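Local coordinates for SspB protein (Streptomyces clavuligerus, PDB 6JUF) that probably acts as a metal-dependent DNase in the SspABCD-SspE system, a phosphorothioation-sensing bacterial defence against phages, at residues 25-30 with 59-64; 65-71 with 123-127; 85-89 with 337-341; 90-94 with 112-116; 105-109 with 316-320. All coordinates share one frame; numbering follows the deposited sequence.

Contact 1: residues 25-30 with 59-64; sequences GWLHKA and AMRYWS
Two buried helices of the DUF4007 region, 24-34 and 57-66, cross almost at right angles here, and Trp26 and Met60 fill most of the joint. The short axes of 25-30 and 59-64 pass 9.3 Å apart at a crossing angle of -82°. Met60 reaches over with CG anti to its backbone N (chi1 -180°) and an extended chain: CB lies over one face of the Trp26 indole, toward its rim, CG packs on Trp26 CB, and CE ends against helix 24-34, 3.4 Å from Trp26 O. The same methyl touches Lys29 CB and the backbone N of Ala30. Met60 SD stands above the five-membered ring, 5.1 Å from its centroid, a distant Met-aromatic contact. At the ring's edge, Trp63 CD1 lies in the indole plane, 4.0 Å from Trp26 CE3, while Ala59 CB approaches Trp26 CZ3 to 3.8 Å. Two waters carry the polar side of the joint. One donates to Met60 O at 2.7 Å and weakly to Trp26 O, the other donates to Leu27 O, and both pair with Ser64 OG. Trp63 NE1 is held by Phe20 O, and Trp26 packs on Glu105 of the second subunit. Ala59 lies about 5 Å, side chain to side chain, from Glu18, which binds magnesium in another structure of this protein although no metal is bound to this chain here: a near-perpendicular helix crossing beside the magnesium-binding position.

Contact 2: residues 65-71 with 123-127; sequences RAFKLTR and GTKSW
Arg65 lies over Trp127 where helix 57-66 ends against the loop before helix 129-137. From CB, CG is set anti to the backbone N (chi1 -164°) and rests over the five-membered ring in a CH-pi contact, 3.8 Å from its centroid. CD follows above Trp127 CE2. The bend at chi3 then carries NE over the middle of the indole, and CZ stands 5.0 Å from the centroid of the six-membered ring in a cation-pi contact. The guanidinium is tipped 74° to the indole, edge toward it, and its NH1 is salt-bridged to Glu72. Lys68, the C-prime residue of the Schellman motif closing the helix, slides past Thr124 with CE 3.7 Å from Thr124 CG2. Its NZ bonds Trp116 O and Ser119 O and also a water that takes the N-H of Trp127 and donates to Ala66 O. Arg71 grips Gly123 O end-on, with NH2 at 2.7 Å and NH1 at 3.0 Å. That oxygen lies in the guanidinium plane, but NH1 is in the carbonyl plane and NH2 well above it. Three cationic side chains thus meet the loop differently: Arg65 by a ring face, Lys68 by its aliphatic chain and a water, Arg71 by a carbonyl; Glu72 probably offsets the charge of Arg65.

Contact 3: residues 85-89 with 337-341; sequences SYPTW and YPKLA
Pro87 presses its ring edge into the face of Tyr337, and beside it Leu340 plugs the hollow under the backbone at the end of strand 83-87. The proline CG stands over the phenol ring, 3.9 Å from its centroid, in a CH-pi contact, while CD sits 3.6 Å from Tyr337 CE1; the two side chains cross at about a right angle. Tyr337 OH is fixed by Gln35 O. A second bump is the aliphatic chain of Lys339, laid over one face of Tyr86: CB is 3.8 Å from the ring centroid, toward the rim, and CD continues outward to rest 3.2 Å from Tyr86 OH. The bend at chi2 lays CD toward the hydroxyl, and a second bend at chi4 sets NZ, which bonds Tyr74 O. The two tyrosines touch through their edges, with Tyr86 CD1 and Tyr337 CD1 4.2 Å apart. Leu340 enters with its two methyls forked: CD1 lies 3.3 Å from Pro87 O, and CD2 fits between Tyr86 CB, at 3.9 Å, and Thr88 CG2. With CG anti to its carbonyl carbon (chi1 -58°), the leucine turns its branch into this notch. Pro87 O also accepts from Trp333 NE1, and Thr88, the N-cap of helix 89-95, directs OG1 to Lys68 O and Ala91 N. What joins the strand end to the start of helix 339-350 is therefore apolar and CH-pi contact, while the polar tips of Tyr337 and Lys339 are satisfied by carbonyls from other parts of the chain.

Contact 4: residues 90-94 with 112-116; sequences EARWL and LLHWW
This is a buried, wholly apolar contact between antiparallel helices set well apart, near the centre of the molecule, with Trp93 and Trp116 bridging the gap from 89-95 to 107-118. The segment axes stay 13.3 Å apart, their directions 173° from one another, so large side chains must span the distance. Trp116 leaves its helix with CG anti to the carbonyl carbon (chi1 -71°) and presents the six-membered end of its indole to three residues. Its CH2 meets Glu90 CB at 3.7 Å, its CZ3 meets Leu94 CD2 at 4.0 Å, and Trp93 CZ3 comes to 4.1 Å from CH2, the two side chains crossing at about a right angle. Trp93 points the rim of its ring at Leu112, whose CD2 sits at the edge of the indole, near its plane, 3.7 Å from Trp93 CZ3. Leu112 CG in turn lies over a face of Trp116, one turn on along the same helix. Farther along, Leu94 CD2 and Leu113 CD2 meet at 3.9 Å. The polar ends have partners outside the two helices: Trp93 NE1 donates to Asp315, Trp116 NE1 bonds Tyr236 OH, and the bent Glu90 chain carries its carboxylate to Arg330. The arrangement is that of an antiparallel helix pair too far apart for backbone packing, joined by interlocking tryptophan and leucine side chains, with Trp311 of helix 306-317 packed against Glu90, Trp93 and Trp116.

Contact 5: residues 105-109 with 316-320; sequences EELGS and EQYDN
Tyr318 OH meets Ser109 OG at 2.6 Å, a short hydroxyl-hydroxyl contact. The serine oxygen lies near the plane of the phenol ring, at its edge, and 3.4 Å from Tyr318 CE1. A water forms the second link: it donates to Glu106 OE1 at 2.9 Å, accepts from Gln317 NE2 at 3.0 Å, and pairs with Tyr318 OH at 2.9 Å. The extended Glu106 side chain slides past that of Tyr318 in the opposite direction, its carboxylate plane 17° from the ring. Outside this shell, Asp101 bonds Ser109 OG and the backbone N atoms of Glu105 and Glu106, fixing the start of helix 107-118. The bend at chi2 (60°) turns the Gln317 amide so that NE2 meets the water while OE1 accepts from Arg232. Tyr318 also meets Trp93 edge-to-face. Glu105 forms a salt bridge with Arg23 of the second subunit, and Glu106 and Gln317 pack on Glu195 of that subunit. Asp319, with positive phi, is the C-prime residue of a Schellman motif that closes helix 306-317. The start of one helix and the capped end of another are thus tied by a hydroxyl pair and a shared water, at the interface with the second subunit.

How the contacts relate
Contacts 1 to 4 form a compact cluster, all centres 10 to 16 Å apart, and contact 5 lies off one end, 11 Å from contact 4 and 23 Å from contact 3. Helix 57-66 serves contacts 1 and 2, helix 107-118 contacts 4 and 5, and the paired strands 70-74 and 83-87 join contacts 2 and 3. Along the chain contact 1 closes first; contact 4 is nested within the loops of contacts 2 and 3, which cross each other, while contact 5 lies inside contact 3. The late segments 316-320 and 337-341 thereby return to the early helical part of the chain. Contacts 1 and 5 both touch the second subunit.

Contact 1: residues 25-30 with 59-64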
# COMPACT_ATOMS: atom_id res chain seq x y z
N GLY B 25 6.38 4.69 2.24
CA GLY B 25 6.98 6.04 2.36
C GLY B 25 8.37 5.97 2.97
O GLY B 25 9.27 6.72 2.55
N TRP B 26 8.56 5.05 3.93
CA TRP B 26 9.89 4.92 4.56
C TRP B 26 10.93 4.38 3.61
O TRP B 26 12.10 4.86 3.60
CB TRP B 26 9.79 4.02 5.77
CG TRP B 26 9.12 4.68 6.94
CD1 TRP B 26 8.53 5.92 7.01
CD2 TRP B 26 8.99 4.09 8.31
NE1 TRP B 26 8.02 6.16 8.31
CE2 TRP B 26 8.25 5.07 9.10
CE3 TRP B 26 9.35 2.89 8.88
CZ2 TRP B 26 8.00 4.87 10.46
CZ3 TRP B 26 9.05 2.68 10.23
CH2 TRP B 26 8.38 3.63 11.00
N LEU B 27 10.57 3.37 2.79
CA LEU B 27 11.56 2.77 1.87
C LEU B 27 11.94 3.85 0.82
O LEU B 27 13.07 4.04 0.46
CB LEU B 27 10.98 1.57 1.19
CG LEU B 27 10.59 0.45 2.15
CD1 LEU B 27 10.09 -0.72 1.30
CD2 LEU B 27 11.76 0.06 3.11
N HIS B 28 10.91 4.50 0.31
CA HIS B 28 11.10 5.50 -0.76
C HIS B 28 11.93 6.71 -0.38
O HIS B 28 12.95 7.03 -1.04
CB HIS B 28 9.71 5.93 -1.27
CG HIS B 28 9.74 7.05 -2.28
ND1 HIS B 28 10.07 6.85 -3.58
CD2 HIS B 28 9.39 8.40 -2.15
CE1 HIS B 28 9.97 8.04 -4.25
NE2 HIS B 28 9.54 8.99 -3.39
N LYS B 29 11.51 7.32 0.73
CA LYS B 29 12.25 8.52 1.23
C LYS B 29 13.64 8.17 1.74
O LYS B 29 14.54 8.99 1.55
CB LYS B 29 11.50 9.23 2.34
CG LYS B 29 10.24 9.87 1.80
CD LYS B 29 9.52 10.76 2.78
CE LYS B 29 8.78 9.99 3.84
NZ LYS B 29 8.64 10.81 5.07
N ALA B 30 13.84 6.99 2.35
CA ALA B 30 15.20 6.57 2.73
C ALA B 30 16.12 6.51 1.48
O ALA B 30 17.22 7.05 1.49
CB ALA B 30 15.17 5.25 3.51
N ALA B 59 13.90 3.02 13.13
CA ALA B 59 13.09 2.00 12.45
C ALA B 59 13.20 2.15 10.93
O ALA B 59 13.34 1.18 10.21
CB ALA B 59 11.64 2.07 12.91
N MET B 60 13.17 3.39 10.46
CA MET B 60 13.31 3.64 9.01
C MET B 60 14.69 3.17 8.48
O MET B 60 14.77 2.51 7.45
CB MET B 60 13.10 5.14 8.74
CG MET B 60 13.21 5.55 7.27
SD MET B 60 13.10 7.33 7.16
CE MET B 60 12.38 7.57 5.55
N ARG B 61 15.75 3.51 9.23
CA ARG B 61 17.10 3.06 8.93
C ARG B 61 17.18 1.53 8.90
O ARG B 61 17.75 0.93 7.94
CB ARG B 61 18.02 3.65 10.00
CG ARG B 61 19.51 3.21 9.93
CD ARG B 61 20.24 3.77 11.15
NE ARG B 61 21.59 3.30 11.19
CZ ARG B 61 22.49 3.77 12.06
NH1 ARG B 61 22.11 4.75 12.91
NH2 ARG B 61 23.73 3.28 12.07
N TYR B 62 16.61 0.89 9.94
CA TYR B 62 16.60 -0.56 10.09
C TYR B 62 15.96 -1.23 8.85
O TYR B 62 16.49 -2.17 8.29
CB TYR B 62 15.89 -0.97 11.41
CG TYR B 62 15.65 -2.46 11.41
CD1 TYR B 62 16.65 -3.37 11.79
CD2 TYR B 62 14.39 -2.97 10.97
CE1 TYR B 62 16.43 -4.74 11.71
CE2 TYR B 62 14.17 -4.35 10.92
CZ TYR B 62 15.22 -5.22 11.29
OH TYR B 62 15.02 -6.58 11.19
N TRP B 63 14.81 -0.72 8.45
CA TRP B 63 14.03 -1.36 7.38
C TRP B 63 14.82 -1.28 6.09
O TRP B 63 14.83 -2.23 5.29
CB TRP B 63 12.61 -0.85 7.23
CG TRP B 63 11.71 -1.41 8.27
CD1 TRP B 63 10.95 -0.72 9.20
CD2 TRP B 63 11.43 -2.84 8.49
NE1 TRP B 63 10.24 -1.63 10.02
CE2 TRP B 63 10.48 -2.91 9.62
CE3 TRP B 63 11.83 -4.04 7.85
CZ2 TRP B 63 10.01 -4.14 10.11
CZ3 TRP B 63 11.33 -5.26 8.36
CH2 TRP B 63 10.45 -5.30 9.45
N SER B 64 15.47 -0.15 5.83
CA SER B 64 16.30 -0.07 4.59
C SER B 64 17.43 -1.11 4.59
O SER B 64 17.64 -1.75 3.55
CB SER B 64 16.94 1.30 4.48
OG SER B 64 15.96 2.17 3.95
O HOH W 1 13.33 2.54 5.16
O HOH W 2 15.42 2.36 0.93

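Contact 2: residues 65-71 with 123-127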
# COMPACT_ATOMS: atom_id res chain seq x y z
N ARG B 65 18.14 -1.29 5.73
CA ARG B 65 19.21 -2.29 5.84
C ARG B 65 18.61 -3.70 5.69
O ARG B 65 19.14 -4.56 5.00
CB ARG B 65 19.87 -2.09 7.20
CG ARG B 65 21.24 -2.69 7.52
CD ARG B 65 21.74 -2.01 8.81
NE ARG B 65 21.14 -2.44 10.14
CZ ARG B 65 20.79 -1.64 11.18
NH1 ARG B 65 20.89 -0.30 11.11
NH2 ARG B 65 20.30 -2.14 12.29
N ALA B 66 17.48 -3.90 6.36
CA ALA B 66 16.88 -5.29 6.46
C ALA B 66 16.39 -5.75 5.10
O ALA B 66 16.43 -6.93 4.75
CB ALA B 66 15.72 -5.27 7.48
N PHE B 67 15.89 -4.81 4.32
CA PHE B 67 15.38 -5.16 2.95
C PHE B 67 16.55 -5.16 1.94
O PHE B 67 16.32 -5.35 0.74
CB PHE B 67 14.25 -4.21 2.48
CG PHE B 67 12.91 -4.55 3.07
CD1 PHE B 67 12.30 -5.78 2.75
CD2 PHE B 67 12.28 -3.69 3.94
CE1 PHE B 67 11.05 -6.09 3.29
CE2 PHE B 67 11.07 -4.00 4.51
CZ PHE B 67 10.43 -5.21 4.21
N LYS B 68 17.78 -4.99 2.41
CA LYS B 68 18.97 -5.04 1.53
C LYS B 68 19.01 -3.86 0.58
O LYS B 68 19.55 -3.94 -0.55
CB LYS B 68 19.14 -6.40 0.81
CG LYS B 68 18.96 -7.64 1.68
CD LYS B 68 19.83 -7.73 2.91
CE LYS B 68 20.04 -9.18 3.41
NZ LYS B 68 18.75 -9.87 3.68
N LEU B 69 18.41 -2.75 1.03
CA LEU B 69 18.35 -1.52 0.25
C LEU B 69 19.47 -0.58 0.62
O LEU B 69 19.80 0.33 -0.14
CB LEU B 69 16.98 -0.83 0.44
CG LEU B 69 15.78 -1.69 -0.03
CD1 LEU B 69 14.49 -1.04 0.46
CD2 LEU B 69 15.65 -1.83 -1.54
N THR B 70 20.06 -0.79 1.81
CA THR B 70 21.29 -0.11 2.18
C THR B 70 22.22 -1.09 2.81
O THR B 70 21.79 -2.19 3.22
CB THR B 70 21.07 0.97 3.25
OG1 THR B 70 20.42 0.37 4.41
CG2 THR B 70 20.22 2.14 2.71
N ARG B 71 23.52 -0.71 2.81
CA ARG B 71 24.53 -1.35 3.64
C ARG B 71 25.06 -0.25 4.56
O ARG B 71 24.98 0.94 4.20
CB ARG B 71 25.69 -1.94 2.81
CG ARG B 71 25.48 -3.34 2.19
CD ARG B 71 26.19 -4.29 3.22
NE ARG B 71 26.53 -5.41 2.49
CZ ARG B 71 26.86 -6.59 2.93
NH1 ARG B 71 26.94 -6.81 4.23
NH2 ARG B 71 27.10 -7.51 2.00
N GLY B 123 28.63 -13.15 3.47
CA GLY B 123 28.92 -11.72 3.33
C GLY B 123 27.67 -10.83 3.43
O GLY B 123 27.79 -9.61 3.58
N THR B 124 26.47 -11.42 3.38
CA THR B 124 25.18 -10.67 3.52
C THR B 124 24.07 -11.44 4.22
O THR B 124 23.14 -11.96 3.59
CB THR B 124 24.66 -10.13 2.15
OG1 THR B 124 25.73 -9.58 1.40
CG2 THR B 124 23.54 -9.05 2.32
N LYS B 125 24.20 -11.56 5.55
CA LYS B 125 23.25 -12.32 6.36
C LYS B 125 21.95 -11.51 6.51
O LYS B 125 21.90 -10.30 6.23
CB LYS B 125 23.86 -12.60 7.75
CG LYS B 125 24.87 -13.71 7.80
CD LYS B 125 25.47 -13.76 9.22
CE LYS B 125 26.18 -15.09 9.40
NZ LYS B 125 26.67 -15.25 10.80
N SER B 126 20.90 -12.14 7.01
CA SER B 126 19.62 -11.45 7.27
C SER B 126 19.69 -10.62 8.56
O SER B 126 20.32 -10.99 9.53
CB SER B 126 18.54 -12.51 7.40
OG SER B 126 17.26 -11.92 7.70
N TRP B 127 19.00 -9.49 8.51
CA TRP B 127 18.78 -8.60 9.66
C TRP B 127 17.54 -8.94 10.40
O TRP B 127 17.20 -8.21 11.34
CB TRP B 127 18.75 -7.11 9.23
CG TRP B 127 20.07 -6.67 8.71
CD1 TRP B 127 20.50 -6.54 7.37
CD2 TRP B 127 21.25 -6.39 9.52
NE1 TRP B 127 21.83 -6.21 7.33
CE2 TRP B 127 22.33 -6.11 8.59
CE3 TRP B 127 21.51 -6.39 10.89
CZ2 TRP B 127 23.58 -5.81 9.01
CZ3 TRP B 127 22.80 -6.08 11.30
CH2 TRP B 127 23.80 -5.80 10.38
O HOH W 3 17.45 -8.93 6.08

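Contact 3: residues 85-89 with 337-341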
# COMPACT_ATOMS: atom_id res chain seq x y z
N SER B 85 25.22 5.08 6.11
CA SER B 85 24.35 4.24 5.19
C SER B 85 24.58 4.53 3.72
O SER B 85 24.90 5.68 3.41
CB SER B 85 22.87 4.45 5.51
OG SER B 85 22.61 3.93 6.81
N TYR B 86 24.54 3.51 2.88
CA TYR B 86 24.86 3.63 1.45
C TYR B 86 23.80 2.79 0.74
O TYR B 86 23.58 1.67 1.14
CB TYR B 86 26.28 3.17 1.16
CG TYR B 86 27.29 3.92 2.01
CD1 TYR B 86 27.83 5.11 1.52
CD2 TYR B 86 27.71 3.43 3.25
CE1 TYR B 86 28.76 5.83 2.30
CE2 TYR B 86 28.60 4.13 4.04
CZ TYR B 86 29.14 5.31 3.53
OH TYR B 86 30.05 6.01 4.25
N PRO B 87 23.19 3.35 -0.32
CA PRO B 87 22.22 2.61 -1.11
C PRO B 87 22.86 1.45 -1.92
O PRO B 87 23.93 1.62 -2.50
CB PRO B 87 21.64 3.68 -2.08
CG PRO B 87 22.80 4.62 -2.32
CD PRO B 87 23.55 4.64 -0.98
N THR B 88 22.20 0.27 -1.94
CA THR B 88 22.72 -0.86 -2.66
C THR B 88 22.34 -0.73 -4.11
O THR B 88 21.38 0.03 -4.45
CB THR B 88 22.12 -2.15 -2.10
OG1 THR B 88 20.69 -2.07 -2.24
CG2 THR B 88 22.45 -2.33 -0.64
N TRP B 89 22.99 -1.46 -4.98
CA TRP B 89 22.63 -1.47 -6.39
C TRP B 89 21.22 -1.97 -6.54
O TRP B 89 20.49 -1.51 -7.43
CB TRP B 89 23.65 -2.32 -7.14
CG TRP B 89 23.30 -2.46 -8.62
CD1 TRP B 89 23.76 -1.66 -9.67
CD2 TRP B 89 22.42 -3.45 -9.26
NE1 TRP B 89 23.28 -2.12 -10.88
CE2 TRP B 89 22.43 -3.16 -10.69
CE3 TRP B 89 21.63 -4.49 -8.78
CZ2 TRP B 89 21.74 -3.95 -11.62
CZ3 TRP B 89 20.90 -5.24 -9.69
CH2 TRP B 89 20.96 -4.99 -11.08
N TYR B 337 29.89 4.05 -4.79
CA TYR B 337 29.78 3.73 -3.37
C TYR B 337 30.71 2.63 -2.91
O TYR B 337 30.28 1.53 -2.70
CB TYR B 337 28.32 3.31 -3.08
CG TYR B 337 27.33 4.35 -3.45
CD1 TYR B 337 27.06 5.41 -2.60
CD2 TYR B 337 26.64 4.29 -4.68
CE1 TYR B 337 26.11 6.37 -2.90
CE2 TYR B 337 25.70 5.25 -5.01
CZ TYR B 337 25.44 6.30 -4.12
OH TYR B 337 24.50 7.26 -4.43
N PRO B 338 32.02 2.95 -2.73
CA PRO B 338 32.99 1.88 -2.46
C PRO B 338 32.80 1.22 -1.10
O PRO B 338 33.26 0.11 -0.86
CB PRO B 338 34.33 2.60 -2.54
CG PRO B 338 34.03 4.03 -2.34
CD PRO B 338 32.66 4.28 -2.94
N LYS B 339 32.06 1.93 -0.24
CA LYS B 339 31.72 1.37 1.12
C LYS B 339 30.80 0.15 1.16
O LYS B 339 30.91 -0.68 2.07
CB LYS B 339 31.30 2.42 2.12
CG LYS B 339 32.53 3.05 2.80
CD LYS B 339 32.49 4.53 2.85
CE LYS B 339 33.94 5.02 3.07
NZ LYS B 339 34.64 4.41 4.23
N LEU B 340 29.99 -0.00 0.09
CA LEU B 340 29.23 -1.29 -0.10
C LEU B 340 30.13 -2.55 -0.06
O LEU B 340 29.86 -3.43 0.70
CB LEU B 340 28.42 -1.29 -1.42
CG LEU B 340 27.41 -0.14 -1.56
CD1 LEU B 340 26.75 -0.08 -2.92
CD2 LEU B 340 26.32 -0.35 -0.51
N ALA B 341 31.19 -2.61 -0.90
CA ALA B 341 32.09 -3.77 -0.95
C ALA B 341 32.84 -3.90 0.40
O ALA B 341 33.13 -4.99 0.86
CB ALA B 341 33.05 -3.67 -2.15

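Contact 4: residues 90-94 with 112-116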
# COMPACT_ATOMS: atom_id res chain seq x y z
N GLU B 90 20.78 -2.91 -5.67
CA GLU B 90 19.41 -3.38 -5.76
C GLU B 90 18.38 -2.28 -5.53
O GLU B 90 17.29 -2.25 -6.14
CB GLU B 90 19.15 -4.61 -4.80
CG GLU B 90 19.78 -5.90 -5.28
CD GLU B 90 21.29 -5.99 -5.11
OE1 GLU B 90 21.91 -5.12 -4.38
OE2 GLU B 90 21.85 -6.93 -5.66
N ALA B 91 18.66 -1.36 -4.59
CA ALA B 91 17.77 -0.25 -4.35
C ALA B 91 17.77 0.67 -5.59
O ALA B 91 16.68 1.13 -6.00
CB ALA B 91 18.20 0.56 -3.12
N ARG B 92 18.91 0.91 -6.22
CA ARG B 92 18.93 1.69 -7.47
C ARG B 92 18.06 0.98 -8.53
O ARG B 92 17.37 1.67 -9.27
CB ARG B 92 20.37 1.83 -7.98
CG ARG B 92 20.54 2.39 -9.38
CD ARG B 92 20.03 3.83 -9.45
NE ARG B 92 20.12 4.43 -10.80
CZ ARG B 92 19.17 4.34 -11.73
NH1 ARG B 92 18.06 3.58 -11.56
NH2 ARG B 92 19.35 4.96 -12.91
N TRP B 93 18.14 -0.34 -8.64
CA TRP B 93 17.40 -1.06 -9.66
C TRP B 93 15.90 -0.99 -9.38
O TRP B 93 15.11 -0.88 -10.29
CB TRP B 93 17.94 -2.49 -9.73
CG TRP B 93 17.12 -3.37 -10.62
CD1 TRP B 93 17.28 -3.62 -11.98
CD2 TRP B 93 15.99 -4.20 -10.20
NE1 TRP B 93 16.30 -4.48 -12.42
CE2 TRP B 93 15.50 -4.87 -11.38
CE3 TRP B 93 15.34 -4.42 -8.96
CZ2 TRP B 93 14.40 -5.76 -11.34
CZ3 TRP B 93 14.28 -5.34 -8.95
CH2 TRP B 93 13.81 -5.96 -10.14
N LEU B 94 15.47 -1.13 -8.10
CA LEU B 94 14.06 -1.26 -7.78
C LEU B 94 13.34 0.05 -7.55
O LEU B 94 12.21 0.30 -8.06
CB LEU B 94 13.91 -2.13 -6.50
CG LEU B 94 12.43 -2.26 -6.03
CD1 LEU B 94 11.56 -3.03 -7.04
CD2 LEU B 94 12.39 -2.90 -4.64
N LEU B 112 9.21 -9.89 -3.84
CA LEU B 112 10.66 -9.70 -3.98
C LEU B 112 11.30 -9.16 -2.71
O LEU B 112 12.31 -9.66 -2.22
CB LEU B 112 10.97 -8.76 -5.17
CG LEU B 112 12.42 -8.51 -5.50
CD1 LEU B 112 13.15 -9.81 -5.86
CD2 LEU B 112 12.46 -7.50 -6.63
N LEU B 113 10.68 -8.10 -2.21
CA LEU B 113 11.16 -7.47 -0.96
C LEU B 113 11.13 -8.46 0.20
O LEU B 113 12.05 -8.50 1.01
CB LEU B 113 10.38 -6.19 -0.64
CG LEU B 113 10.84 -4.97 -1.51
CD1 LEU B 113 9.75 -3.90 -1.44
CD2 LEU B 113 12.20 -4.45 -1.08
N HIS B 114 10.05 -9.27 0.28
CA HIS B 114 9.93 -10.31 1.30
C HIS B 114 11.08 -11.31 1.19
O HIS B 114 11.75 -11.65 2.18
CB HIS B 114 8.55 -10.99 1.17
CG HIS B 114 8.39 -12.14 2.08
ND1 HIS B 114 8.34 -13.46 1.65
CD2 HIS B 114 8.28 -12.18 3.46
CE1 HIS B 114 8.18 -14.25 2.75
NE2 HIS B 114 8.18 -13.46 3.83
N TRP B 115 11.40 -11.71 -0.05
CA TRP B 115 12.53 -12.59 -0.29
C TRP B 115 13.84 -11.93 0.20
O TRP B 115 14.66 -12.55 0.88
CB TRP B 115 12.59 -12.89 -1.80
CG TRP B 115 13.79 -13.78 -2.15
CD1 TRP B 115 14.98 -13.39 -2.80
CD2 TRP B 115 13.98 -15.21 -1.80
NE1 TRP B 115 15.82 -14.45 -2.93
CE2 TRP B 115 15.27 -15.59 -2.36
CE3 TRP B 115 13.17 -16.18 -1.18
CZ2 TRP B 115 15.80 -16.87 -2.19
CZ3 TRP B 115 13.73 -17.46 -1.03
CH2 TRP B 115 15.02 -17.77 -1.52
N TRP B 116 13.99 -10.61 -0.09
CA TRP B 116 15.21 -9.93 0.33
C TRP B 116 15.34 -9.79 1.82
O TRP B 116 16.43 -9.93 2.36
CB TRP B 116 15.35 -8.56 -0.30
CG TRP B 116 15.65 -8.65 -1.79
CD1 TRP B 116 16.03 -9.80 -2.55
CD2 TRP B 116 15.64 -7.54 -2.76
NE1 TRP B 116 16.22 -9.46 -3.88
CE2 TRP B 116 15.98 -8.13 -4.08
CE3 TRP B 116 15.33 -6.19 -2.69
CZ2 TRP B 116 16.05 -7.33 -5.25
CZ3 TRP B 116 15.42 -5.41 -3.84
CH2 TRP B 116 15.73 -5.97 -5.12

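Contact 5: residues 105-109 with 316-320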
# COMPACT_ATOMS: atom_id res chain seq x y z
N GLU B 105 3.91 -0.81 -7.39
CA GLU B 105 2.61 -0.98 -8.02
C GLU B 105 2.32 -2.46 -8.31
O GLU B 105 1.11 -2.81 -8.51
CB GLU B 105 2.49 -0.22 -9.38
CG GLU B 105 2.66 1.25 -9.18
CD GLU B 105 2.80 1.99 -10.51
OE1 GLU B 105 2.15 1.56 -11.51
OE2 GLU B 105 3.56 3.01 -10.53
N GLU B 106 3.35 -3.30 -8.40
CA GLU B 106 3.17 -4.71 -8.72
C GLU B 106 3.38 -5.56 -7.48
O GLU B 106 4.35 -5.41 -6.75
CB GLU B 106 4.17 -5.14 -9.82
CG GLU B 106 3.75 -4.61 -11.17
CD GLU B 106 4.57 -5.18 -12.30
OE1 GLU B 106 5.02 -6.35 -12.23
OE2 GLU B 106 4.78 -4.42 -13.28
N LEU B 107 2.43 -6.51 -7.26
CA LEU B 107 2.57 -7.38 -6.09
C LEU B 107 3.82 -8.23 -6.13
O LEU B 107 4.39 -8.52 -5.05
CB LEU B 107 1.33 -8.25 -5.87
CG LEU B 107 0.11 -7.39 -5.44
CD1 LEU B 107 -1.18 -8.21 -5.41
CD2 LEU B 107 0.30 -6.68 -4.11
N GLY B 108 4.29 -8.59 -7.34
CA GLY B 108 5.60 -9.26 -7.42
C GLY B 108 6.74 -8.56 -6.69
O GLY B 108 7.67 -9.21 -6.25
N SER B 109 6.71 -7.21 -6.66
CA SER B 109 7.78 -6.42 -6.05
C SER B 109 7.73 -6.55 -4.52
O SER B 109 8.76 -6.51 -3.86
CB SER B 109 7.63 -4.96 -6.44
OG SER B 109 7.69 -4.82 -7.84
N GLU B 316 13.95 -9.44 -16.65
CA GLU B 316 12.93 -9.65 -17.67
C GLU B 316 11.54 -9.38 -17.13
O GLU B 316 10.67 -8.84 -17.83
CB GLU B 316 13.00 -11.06 -18.16
CG GLU B 316 14.21 -11.24 -19.05
CD GLU B 316 14.54 -12.68 -19.24
OE1 GLU B 316 13.61 -13.48 -19.11
OE2 GLU B 316 15.72 -13.00 -19.58
N GLN B 317 11.31 -9.77 -15.88
CA GLN B 317 10.05 -9.56 -15.25
C GLN B 317 9.69 -8.08 -15.17
O GLN B 317 8.52 -7.73 -15.11
CB GLN B 317 10.12 -10.15 -13.83
CG GLN B 317 8.87 -9.94 -12.96
CD GLN B 317 7.57 -10.55 -13.51
OE1 GLN B 317 7.58 -11.43 -14.34
NE2 GLN B 317 6.41 -10.10 -12.94
N TYR B 318 10.70 -7.23 -15.19
CA TYR B 318 10.49 -5.78 -15.15
C TYR B 318 10.90 -5.05 -16.42
O TYR B 318 11.25 -3.85 -16.38
CB TYR B 318 11.21 -5.18 -13.91
CG TYR B 318 10.54 -5.62 -12.65
CD1 TYR B 318 9.45 -4.92 -12.16
CD2 TYR B 318 10.91 -6.81 -12.01
CE1 TYR B 318 8.81 -5.32 -11.00
CE2 TYR B 318 10.28 -7.24 -10.87
CZ TYR B 318 9.23 -6.49 -10.37
OH TYR B 318 8.54 -6.89 -9.24
N ASP B 319 10.81 -5.76 -17.53
CA ASP B 319 11.07 -5.14 -18.84
C ASP B 319 12.49 -4.62 -19.03
O ASP B 319 12.69 -3.59 -19.72
CB ASP B 319 10.01 -4.08 -19.12
CG ASP B 319 8.82 -4.64 -19.91
OD1 ASP B 319 8.69 -5.88 -20.10
OD2 ASP B 319 8.02 -3.84 -20.36
N ASN B 320 13.46 -5.35 -18.46
CA ASN B 320 14.88 -5.12 -18.72
C ASN B 320 15.28 -3.69 -18.41
O ASN B 320 15.76 -2.93 -19.26
CB ASN B 320 15.18 -5.56 -20.17
CG ASN B 320 14.87 -7.03 -20.37
OD1 ASN B 320 14.10 -7.40 -21.28
ND2 ASN B 320 15.43 -7.87 -19.53
O HOH W 4 6.38 -8.33 -10.55